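Local coordinates for putative baseplate protein (Unidentified phage, PDB 2FSD) that probably recognises the host receptor on Lactococcus lactis cells through its head domain, as the receptor-binding protein of a lactococcal phage, at residues T99-L110 with N122-I133; A53-V62 with F83-P92. All blocks are in the same frame, centred on the assembly; numbering follows the deposited sequence.

Contact 1: residues T99-L110 with N122-I133; sequences TFYSHGNLSLSL and NPNNTSMNGKTI
Tyr-101 and Thr-132 form an antiparallel hydrogen-bonded pair, and Phe-100 and Ile-133 beside them a non-hydrogen-bonded one; Thr-132 N gives its hydrogen to Tyr-101 O over 3.0 Å. The Phe-100 ring lies between two side chains. Over one face stands Met-128, whose CG lies 3.8 Å from the centroid of the Phe-100 ring in a CH-pi contact, while its sulfur sits obliquely, a Met-aromatic contact. Ser-109 CB of the ring's own segment covers the opposite face. With chi1 at -70° and chi2 at -69°, the Met-128 chain carries its sulfur toward Ser-107, where Met-128 SD comes 3.5 Å from Ser-107 OG. A flat, apolar ring suits this buried place, and Ile-133 CG2 lies 3.6 Å from Phe-100 CD1. The strands belong to the antiparallel barrel of the head domain: a type I' turn, with Gly-104 at positive phi, joins 99-102 to 105-110, and the segment from Asn-122 to Gly-130 folds over this hairpin. Near the turn, Lys-131 crosses the aromatic side chain with its aliphatic part and donates a hydrogen bond from Lys-131 NZ to Ser-102 OG, 2.9 Å long. At the other end of the segment Pro-123 CG packs 3.8 Å from Leu-108 CD2. Asn-122 OD1 accepts from Asn-124 N in an Asx turn, and Asn-124 ND2 in turn makes a weak bond to Leu-108 O.

Contact 2: residues A53-V62 with F83-P92; sequences ARIINGVIYV and FPPAFGTNLP
Phe-87 and Phe-83 both hold CG anti to their own carbonyl carbon (chi1 -68° and -61°), which helps direct the two rings at the hairpin, while Ile-60, extended through chi1 and chi2, sends CD1 out to meet both. Ile-60 CD1 lies 3.7 Å from Phe-87 CD1 and approaches the ring obliquely, the two side chains crossing at about a right angle. Ile-55 slides past Phe-87 in the reverse direction, with Ile-55 CD1 3.6 Å from Phe-87 CD1. Ala-53 suits the place where the two aromatics converge: with just one methyl to fit in, Ala-53 CB stands 3.6 Å from Phe-87 CE1 and 3.8 Å from Phe-83 CE1, at the edge of the Phe-83 ring. The backbone there also meets an edge, with Phe-87 CZ 3.2 Å from Ala-53 O. Val-62 CG2 comes to the Phe-83 edge, and Pro-92 CD packs against Ile-60 CG2 at 4.1 Å. No hydrogen bond crosses; apolar groups carry this buried contact. In the hairpin, paired through Arg-54 and Tyr-61 and closed by a type I' turn, alternate residues of each strand turn inward, and the loop 83-92 packs against that side of the hairpin. Around it, Phe-87 also touches Ile-34 and Thr-37 of strand 34-41, Phe-83 and Pro-92 reach Met-113 of strand 105-114, and Val-62 and Pro-92 pack on strand 132-140.

Overall arrangement
From the N terminus, the chain first makes the hairpin 53-62, runs through strand 77-82 and returns in the loop 83-92, so contact 2 closes before contact 1 begins. Strand 94-102 then runs along the barrel wall, its last residues forming the first arm of the hairpin 99-110, and after strand 117-121 the chain from Asn-122 on comes back to close contact 1. The two are thus in series, neither nested nor crossed. Contacts 1 and 2 lie on opposite sides of the chain's centre: the centres of contact 1 and contact 2 are about 27 Å apart, and the nearest atoms of contact 1 and contact 2 about 10 Å. Strand 132-140 connects them: it runs out of contact 1 and pairs with strand 59-68, which carries part of contact 2.

Contact 1: residues T99-L110 with N122-I133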
loop_
_atom_site.group_PDB
_atom_site.type_symbol
_atom_site.label_atom_id
_atom_site.label_comp_id
_atom_site.label_asym_id
_atom_site.label_seq_id
_atom_site.Cartn_x
_atom_site.Cartn_y
_atom_site.Cartn_z
ATOM N N THR A 99 -2.505 -3.587 -6.524
ATOM C CA THR A 99 -3.176 -3.488 -7.814
ATOM C C THR A 99 -4.110 -4.679 -8.050
ATOM O O THR A 99 -3.878 -5.766 -7.526
ATOM C CB THR A 99 -2.157 -3.376 -8.958
ATOM O OG1 THR A 99 -1.188 -4.427 -8.851
ATOM C CG2 THR A 99 -1.467 -2.017 -8.905
ATOM N N PHE A 100 -5.205 -4.427 -8.775
ATOM C CA PHE A 100 -5.953 -5.488 -9.458
ATOM C C PHE A 100 -5.449 -5.510 -10.892
ATOM O O PHE A 100 -4.986 -4.491 -11.418
ATOM C CB PHE A 100 -7.466 -5.223 -9.491
ATOM C CG PHE A 100 -8.159 -5.319 -8.156
ATOM C CD1 PHE A 100 -8.345 -6.550 -7.536
ATOM C CD2 PHE A 100 -8.680 -4.183 -7.549
ATOM C CE1 PHE A 100 -9.008 -6.637 -6.315
ATOM C CE2 PHE A 100 -9.351 -4.265 -6.326
ATOM C CZ PHE A 100 -9.516 -5.491 -5.714
ATOM N N TYR A 101 -5.564 -6.668 -11.527
ATOM C CA TYR A 101 -5.134 -6.829 -12.899
ATOM C C TYR A 101 -5.926 -7.891 -13.662
ATOM O O TYR A 101 -6.054 -9.016 -13.211
ATOM C CB TYR A 101 -3.651 -7.213 -12.957
ATOM C CG TYR A 101 -3.243 -7.527 -14.370
ATOM C CD1 TYR A 101 -2.975 -6.502 -15.265
ATOM C CD2 TYR A 101 -3.202 -8.845 -14.834
ATOM C CE1 TYR A 101 -2.635 -6.768 -16.556
ATOM C CE2 TYR A 101 -2.867 -9.124 -16.151
ATOM C CZ TYR A 101 -2.578 -8.075 -16.999
ATOM O OH TYR A 101 -2.235 -8.309 -18.311
ATOM N N SER A 102 -6.425 -7.519 -14.834
ATOM C CA SER A 102 -6.879 -8.490 -15.837
ATOM C C SER A 102 -6.823 -7.824 -17.201
ATOM O O SER A 102 -6.926 -6.599 -17.300
ATOM C CB SER A 102 -8.308 -8.976 -15.562
ATOM O OG SER A 102 -9.255 -8.000 -15.955
ATOM N N HIS A 103 -6.657 -8.636 -18.242
ATOM C CA HIS A 103 -6.734 -8.169 -19.631
ATOM C C HIS A 103 -5.965 -6.870 -19.879
ATOM O O HIS A 103 -6.490 -5.937 -20.474
ATOM C CB HIS A 103 -8.203 -8.001 -20.052
ATOM C CG HIS A 103 -9.002 -9.264 -19.958
ATOM N ND1 HIS A 103 -10.268 -9.306 -19.410
ATOM C CD2 HIS A 103 -8.703 -10.536 -20.320
ATOM C CE1 HIS A 103 -10.719 -10.549 -19.453
ATOM N NE2 HIS A 103 -9.790 -11.314 -20.000
ATOM N N GLY A 104 -4.722 -6.824 -19.406
ATOM C CA GLY A 104 -3.813 -5.720 -19.702
ATOM C C GLY A 104 -4.191 -4.408 -19.045
ATOM O O GLY A 104 -3.732 -3.352 -19.472
ATOM N N ASN A 105 -5.021 -4.473 -18.000
ATOM C CA ASN A 105 -5.514 -3.279 -17.313
ATOM C C ASN A 105 -5.313 -3.381 -15.796
ATOM O O ASN A 105 -5.624 -4.406 -15.191
ATOM C CB ASN A 105 -6.991 -3.043 -17.664
ATOM C CG ASN A 105 -7.198 -2.676 -19.148
ATOM O OD1 ASN A 105 -7.291 -1.500 -19.506
ATOM N ND2 ASN A 105 -7.259 -3.688 -20.007
ATOM N N LEU A 106 -4.783 -2.318 -15.195
ATOM C CA LEU A 106 -4.546 -2.261 -13.747
ATOM C C LEU A 106 -5.497 -1.277 -13.070
ATOM O O LEU A 106 -5.774 -0.207 -13.593
ATOM C CB LEU A 106 -3.103 -1.844 -13.440
ATOM C CG LEU A 106 -1.998 -2.828 -13.828
ATOM C CD1 LEU A 106 -0.694 -2.091 -14.128
ATOM C CD2 LEU A 106 -1.785 -3.868 -12.745
ATOM N N SER A 107 -5.979 -1.652 -11.894
ATOM C CA SER A 107 -6.818 -0.778 -11.080
ATOM C C SER A 107 -6.341 -0.778 -9.623
ATOM O O SER A 107 -5.631 -1.685 -9.200
ATOM C CB SER A 107 -8.284 -1.222 -11.185
ATOM O OG SER A 107 -8.355 -2.589 -11.565
ATOM N N LEU A 108 -6.741 0.252 -8.878
ATOM C CA LEU A 108 -6.447 0.357 -7.449
ATOM C C LEU A 108 -7.166 -0.721 -6.625
ATOM O O LEU A 108 -8.401 -0.777 -6.595
ATOM C CB LEU A 108 -6.833 1.750 -6.909
ATOM C CG LEU A 108 -6.442 2.036 -5.443
ATOM C CD1 LEU A 108 -4.939 2.159 -5.298
ATOM C CD2 LEU A 108 -7.110 3.293 -4.884
ATOM N N SER A 109 -6.381 -1.572 -5.963
ATOM C CA SER A 109 -6.899 -2.447 -4.907
ATOM C C SER A 109 -6.489 -1.912 -3.546
ATOM O O SER A 109 -5.545 -1.130 -3.430
ATOM C CB SER A 109 -6.422 -3.900 -5.087
ATOM O OG SER A 109 -5.076 -4.094 -4.688
ATOM N N LEU A 110 -7.228 -2.335 -2.526
ATOM C CA LEU A 110 -6.882 -2.093 -1.141
ATOM C C LEU A 110 -6.376 -3.408 -0.549
ATOM O O LEU A 110 -6.972 -4.458 -0.783
ATOM C CB LEU A 110 -8.113 -1.589 -0.374
ATOM C CG LEU A 110 -7.981 -1.387 1.141
ATOM C CD1 LEU A 110 -8.837 -0.228 1.598
ATOM C CD2 LEU A 110 -8.361 -2.656 1.913
ATOM N N ASN A 122 -12.045 -3.484 -2.468
ATOM C CA ASN A 122 -12.310 -2.802 -3.729
ATOM C C ASN A 122 -12.741 -1.346 -3.519
ATOM O O ASN A 122 -13.906 -1.087 -3.174
ATOM C CB ASN A 122 -13.395 -3.528 -4.520
ATOM C CG ASN A 122 -13.618 -2.918 -5.871
ATOM O OD1 ASN A 122 -12.968 -1.936 -6.228
ATOM N ND2 ASN A 122 -14.536 -3.492 -6.642
ATOM N N PRO A 123 -11.809 -0.393 -3.754
ATOM C CA PRO A 123 -12.094 1.027 -3.577
ATOM C C PRO A 123 -12.754 1.658 -4.808
ATOM O O PRO A 123 -13.038 2.857 -4.805
ATOM C CB PRO A 123 -10.709 1.623 -3.337
ATOM C CG PRO A 123 -9.807 0.778 -4.140
ATOM C CD PRO A 123 -10.424 -0.607 -4.209
ATOM N N ASN A 124 -13.008 0.842 -5.825
ATOM C CA ASN A 124 -13.637 1.270 -7.065
ATOM C C ASN A 124 -15.145 1.103 -6.980
ATOM O O ASN A 124 -15.630 0.288 -6.208
ATOM C CB ASN A 124 -13.081 0.436 -8.223
ATOM C CG ASN A 124 -11.579 0.533 -8.322
ATOM O OD1 ASN A 124 -11.034 1.634 -8.446
ATOM N ND2 ASN A 124 -10.892 -0.608 -8.243
ATOM N N ASN A 125 -15.881 1.861 -7.792
ATOM C CA ASN A 125 -17.346 1.824 -7.762
ATOM C C ASN A 125 -17.978 0.706 -8.619
ATOM O O ASN A 125 -19.200 0.560 -8.647
ATOM C CB ASN A 125 -17.929 3.212 -8.109
ATOM C CG ASN A 125 -17.812 3.576 -9.592
ATOM O OD1 ASN A 125 -17.354 2.793 -10.425
ATOM N ND2 ASN A 125 -18.256 4.778 -9.921
ATOM N N THR A 126 -17.143 -0.069 -9.312
ATOM C CA THR A 126 -17.579 -1.294 -10.006
ATOM C C THR A 126 -16.918 -2.501 -9.349
ATOM O O THR A 126 -15.897 -2.362 -8.663
ATOM C CB THR A 126 -17.200 -1.309 -11.501
ATOM O OG1 THR A 126 -17.715 -2.502 -12.102
ATOM C CG2 THR A 126 -15.688 -1.331 -11.707
ATOM N N SER A 127 -17.498 -3.678 -9.561
ATOM C CA SER A 127 -16.961 -4.917 -8.996
ATOM C C SER A 127 -15.647 -5.281 -9.686
ATOM O O SER A 127 -15.509 -5.113 -10.890
ATOM C CB SER A 127 -17.967 -6.069 -9.131
ATOM O OG SER A 127 -17.412 -7.290 -8.644
ATOM N N MET A 128 -14.685 -5.772 -8.919
ATOM C CA MET A 128 -13.405 -6.212 -9.484
ATOM C C MET A 128 -13.429 -7.706 -9.679
ATOM O O MET A 128 -13.413 -8.463 -8.720
ATOM C CB MET A 128 -12.255 -5.781 -8.578
ATOM C CG MET A 128 -12.042 -4.284 -8.610
ATOM S SD MET A 128 -11.419 -3.704 -10.182
ATOM C CE MET A 128 -12.829 -2.931 -10.964
ATOM N N ASN A 129 -13.487 -8.124 -10.932
ATOM C CA ASN A 129 -13.803 -9.511 -11.284
ATOM C C ASN A 129 -12.671 -10.124 -12.104
ATOM O O ASN A 129 -12.137 -9.481 -12.983
ATOM C CB ASN A 129 -15.081 -9.580 -12.147
ATOM C CG ASN A 129 -16.314 -8.982 -11.481
ATOM O OD1 ASN A 129 -17.180 -8.465 -12.174
ATOM N ND2 ASN A 129 -16.418 -9.073 -10.165
ATOM N N GLY A 130 -12.348 -11.387 -11.858
ATOM C CA GLY A 130 -11.327 -12.074 -12.649
ATOM C C GLY A 130 -9.951 -11.449 -12.496
ATOM O O GLY A 130 -9.129 -11.507 -13.414
ATOM N N LYS A 131 -9.685 -10.874 -11.325
ATOM C CA LYS A 131 -8.456 -10.124 -11.110
ATOM C C LYS A 131 -7.370 -10.965 -10.422
ATOM O O LYS A 131 -7.674 -11.918 -9.697
ATOM C CB LYS A 131 -8.751 -8.854 -10.304
ATOM C CG LYS A 131 -9.834 -7.920 -10.926
ATOM C CD LYS A 131 -9.448 -7.424 -12.306
ATOM C CE LYS A 131 -10.490 -6.532 -12.912
ATOM N NZ LYS A 131 -9.990 -5.873 -14.174
ATOM N N THR A 132 -6.108 -10.627 -10.709
ATOM C CA THR A 132 -4.960 -11.090 -9.925
ATOM C C THR A 132 -4.479 -9.877 -9.152
ATOM O O THR A 132 -4.576 -8.755 -9.652
ATOM C CB THR A 132 -3.780 -11.617 -10.806
ATOM O OG1 THR A 132 -3.446 -10.639 -11.803
ATOM C CG2 THR A 132 -4.120 -12.921 -11.487
ATOM N N ILE A 133 -3.959 -10.082 -7.946
ATOM C CA ILE A 133 -3.399 -8.962 -7.162
ATOM C C ILE A 133 -1.876 -9.057 -6.924
ATOM O O ILE A 133 -1.320 -10.139 -6.743
ATOM C CB ILE A 133 -4.147 -8.760 -5.796
ATOM C CG1 ILE A 133 -3.993 -9.983 -4.885
ATOM C CG2 ILE A 133 -5.621 -8.465 -6.052
ATOM C CD1 ILE A 133 -4.419 -9.740 -3.458
HETATM O O HOH W 1 -2.155 -6.815 -10.187
HETATM O O HOH W 2 -8.497 1.821 -10.350
#

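Contact 2: residues A53-V62 with F83-P92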
loop_
_atom_site.group_PDB
_atom_site.type_symbol
_atom_site.label_atom_id
_atom_site.label_comp_id
_atom_site.label_asym_id
_atom_site.label_seq_id
_atom_site.Cartn_x
_atom_site.Cartn_y
_atom_site.Cartn_z
ATOM N N ALA A 53 5.655 -14.278 3.147
ATOM C CA ALA A 53 6.087 -13.335 4.160
ATOM C C ALA A 53 7.393 -13.801 4.844
ATOM O O ALA A 53 7.734 -14.997 4.829
ATOM C CB ALA A 53 4.987 -13.118 5.179
ATOM N N ARG A 54 8.123 -12.837 5.414
ATOM C CA ARG A 54 9.381 -13.092 6.135
ATOM C C ARG A 54 9.524 -12.099 7.299
ATOM O O ARG A 54 8.921 -11.021 7.289
ATOM C CB ARG A 54 10.578 -12.963 5.185
ATOM C CG ARG A 54 11.097 -11.546 5.067
ATOM C CD ARG A 54 12.019 -11.313 3.894
ATOM N NE ARG A 54 13.226 -12.123 3.943
ATOM C CZ ARG A 54 14.305 -11.937 3.183
ATOM N NH1 ARG A 54 14.373 -10.949 2.304
ATOM N NH2 ARG A 54 15.332 -12.756 3.317
ATOM N N ILE A 55 10.321 -12.465 8.298
ATOM C CA ILE A 55 10.634 -11.560 9.410
ATOM C C ILE A 55 12.148 -11.419 9.513
ATOM O O ILE A 55 12.862 -12.422 9.679
ATOM C CB ILE A 55 10.055 -12.049 10.750
ATOM C CG1 ILE A 55 8.527 -12.075 10.688
ATOM C CG2 ILE A 55 10.519 -11.141 11.922
ATOM C CD1 ILE A 55 7.871 -12.834 11.816
ATOM N N ILE A 56 12.636 -10.186 9.371
ATOM C CA ILE A 56 14.046 -9.880 9.569
ATOM C C ILE A 56 14.165 -8.744 10.582
ATOM O O ILE A 56 13.683 -7.631 10.350
ATOM C CB ILE A 56 14.744 -9.428 8.280
ATOM C CG1 ILE A 56 14.317 -10.264 7.081
ATOM C CG2 ILE A 56 16.287 -9.460 8.465
ATOM C CD1 ILE A 56 14.623 -9.591 5.794
ATOM N N ASN A 57 14.799 -9.028 11.708
ATOM C CA ASN A 57 15.024 -8.018 12.741
ATOM C C ASN A 57 13.763 -7.275 13.224
ATOM O O ASN A 57 13.710 -6.055 13.209
ATOM C CB ASN A 57 16.089 -7.021 12.257
ATOM C CG ASN A 57 16.902 -6.421 13.406
ATOM O OD1 ASN A 57 16.670 -6.730 14.574
ATOM N ND2 ASN A 57 17.860 -5.565 13.069
ATOM N N GLY A 58 12.755 -8.025 13.656
ATOM C CA GLY A 58 11.538 -7.444 14.253
ATOM C C GLY A 58 10.559 -6.796 13.292
ATOM O O GLY A 58 9.578 -6.174 13.720
ATOM N N VAL A 59 10.818 -6.958 11.990
ATOM C CA VAL A 59 10.021 -6.355 10.913
ATOM C C VAL A 59 9.522 -7.462 9.979
ATOM O O VAL A 59 10.304 -8.298 9.488
ATOM C CB VAL A 59 10.863 -5.356 10.087
ATOM C CG1 VAL A 59 10.079 -4.831 8.879
ATOM C CG2 VAL A 59 11.341 -4.191 10.967
ATOM N N ILE A 60 8.215 -7.458 9.735
ATOM C CA ILE A 60 7.608 -8.400 8.819
ATOM C C ILE A 60 7.434 -7.746 7.440
ATOM O O ILE A 60 7.038 -6.581 7.343
ATOM C CB ILE A 60 6.264 -8.940 9.376
ATOM C CG1 ILE A 60 5.755 -10.108 8.517
ATOM C CG2 ILE A 60 5.207 -7.835 9.477
ATOM C CD1 ILE A 60 4.552 -10.827 9.098
ATOM N N TYR A 61 7.754 -8.512 6.396
ATOM C CA TYR A 61 7.575 -8.131 5.005
ATOM C C TYR A 61 6.608 -9.114 4.364
ATOM O O TYR A 61 6.748 -10.317 4.527
ATOM C CB TYR A 61 8.904 -8.189 4.238
ATOM C CG TYR A 61 9.986 -7.327 4.835
ATOM C CD1 TYR A 61 10.291 -6.092 4.285
ATOM C CD2 TYR A 61 10.687 -7.735 5.961
ATOM C CE1 TYR A 61 11.267 -5.279 4.838
ATOM C CE2 TYR A 61 11.662 -6.925 6.527
ATOM C CZ TYR A 61 11.944 -5.696 5.955
ATOM O OH TYR A 61 12.906 -4.888 6.490
ATOM N N VAL A 62 5.636 -8.599 3.627
ATOM C CA VAL A 62 4.686 -9.441 2.920
ATOM C C VAL A 62 4.608 -8.958 1.477
ATOM O O VAL A 62 4.555 -7.759 1.215
ATOM C CB VAL A 62 3.284 -9.418 3.568
ATOM C CG1 VAL A 62 2.462 -10.611 3.105
ATOM C CG2 VAL A 62 3.377 -9.402 5.084
ATOM N N PHE A 83 -1.298 -16.214 7.856
ATOM C CA PHE A 83 0.094 -16.485 8.244
ATOM C C PHE A 83 0.205 -17.845 8.948
ATOM O O PHE A 83 -0.629 -18.176 9.806
ATOM C CB PHE A 83 0.634 -15.381 9.142
ATOM C CG PHE A 83 0.652 -14.030 8.487
ATOM C CD1 PHE A 83 1.630 -13.719 7.541
ATOM C CD2 PHE A 83 -0.319 -13.066 8.800
ATOM C CE1 PHE A 83 1.647 -12.480 6.914
ATOM C CE2 PHE A 83 -0.296 -11.814 8.181
ATOM C CZ PHE A 83 0.683 -11.523 7.240
ATOM N N PRO A 84 1.213 -18.658 8.570
ATOM C CA PRO A 84 1.531 -19.809 9.421
ATOM C C PRO A 84 1.845 -19.370 10.863
ATOM O O PRO A 84 2.307 -18.240 11.064
ATOM C CB PRO A 84 2.758 -20.412 8.743
ATOM C CG PRO A 84 2.617 -20.011 7.307
ATOM C CD PRO A 84 2.063 -18.622 7.365
ATOM N N PRO A 85 1.541 -20.231 11.862
ATOM C CA PRO A 85 1.822 -19.993 13.291
ATOM C C PRO A 85 3.267 -19.642 13.647
ATOM O O PRO A 85 3.521 -19.221 14.768
ATOM C CB PRO A 85 1.463 -21.329 13.956
ATOM C CG PRO A 85 0.535 -21.972 13.064
ATOM C CD PRO A 85 0.827 -21.503 11.662
ATOM N N ALA A 86 4.208 -19.851 12.736
ATOM C CA ALA A 86 5.579 -19.436 12.969
ATOM C C ALA A 86 5.673 -17.912 13.149
ATOM O O ALA A 86 6.488 -17.441 13.948
ATOM C CB ALA A 86 6.489 -19.904 11.819
ATOM N N PHE A 87 4.834 -17.158 12.427
ATOM C CA PHE A 87 4.882 -15.684 12.452
ATOM C C PHE A 87 4.306 -15.076 13.732
ATOM O O PHE A 87 4.541 -13.905 14.016
ATOM C CB PHE A 87 4.194 -15.074 11.217
ATOM C CG PHE A 87 4.933 -15.328 9.935
ATOM C CD1 PHE A 87 5.719 -14.341 9.362
ATOM C CD2 PHE A 87 4.873 -16.579 9.316
ATOM C CE1 PHE A 87 6.426 -14.588 8.183
ATOM C CE2 PHE A 87 5.570 -16.831 8.140
ATOM C CZ PHE A 87 6.344 -15.832 7.574
ATOM N N GLY A 88 3.540 -15.860 14.490
ATOM C CA GLY A 88 3.096 -15.453 15.818
ATOM C C GLY A 88 1.857 -14.580 15.829
ATOM O O GLY A 88 1.069 -14.583 14.885
ATOM N N THR A 89 1.706 -13.825 16.915
ATOM C CA THR A 89 0.466 -13.118 17.268
ATOM C C THR A 89 0.589 -11.603 17.087
ATOM O O THR A 89 -0.370 -10.917 16.723
ATOM C CB THR A 89 0.098 -13.455 18.755
ATOM O OG1 THR A 89 -0.793 -14.575 18.781
ATOM C CG2 THR A 89 -0.552 -12.279 19.495
ATOM N N ASN A 90 1.797 -11.106 17.322
ATOM C CA ASN A 90 2.083 -9.680 17.430
ATOM C C ASN A 90 2.209 -8.936 16.083
ATOM O O ASN A 90 3.083 -8.060 15.911
ATOM C CB ASN A 90 3.378 -9.538 18.225
ATOM C CG ASN A 90 4.518 -10.323 17.606
ATOM O OD1 ASN A 90 4.316 -11.076 16.642
ATOM N ND2 ASN A 90 5.719 -10.164 18.157
ATOM N N LEU A 91 1.329 -9.263 15.138
ATOM C CA LEU A 91 1.423 -8.703 13.801
ATOM C C LEU A 91 0.705 -7.361 13.787
ATOM O O LEU A 91 -0.215 -7.160 14.567
ATOM C CB LEU A 91 0.832 -9.656 12.753
ATOM C CG LEU A 91 1.311 -11.114 12.779
ATOM C CD1 LEU A 91 0.782 -11.824 11.541
ATOM C CD2 LEU A 91 2.840 -11.235 12.866
ATOM N N PRO A 92 1.151 -6.430 12.927
ATOM C CA PRO A 92 0.517 -5.114 12.820
ATOM C C PRO A 92 -0.792 -5.107 12.018
ATOM O O PRO A 92 -1.108 -6.078 11.320
ATOM C CB PRO A 92 1.596 -4.266 12.115
ATOM C CG PRO A 92 2.392 -5.226 11.322
ATOM C CD PRO A 92 2.324 -6.554 12.032
#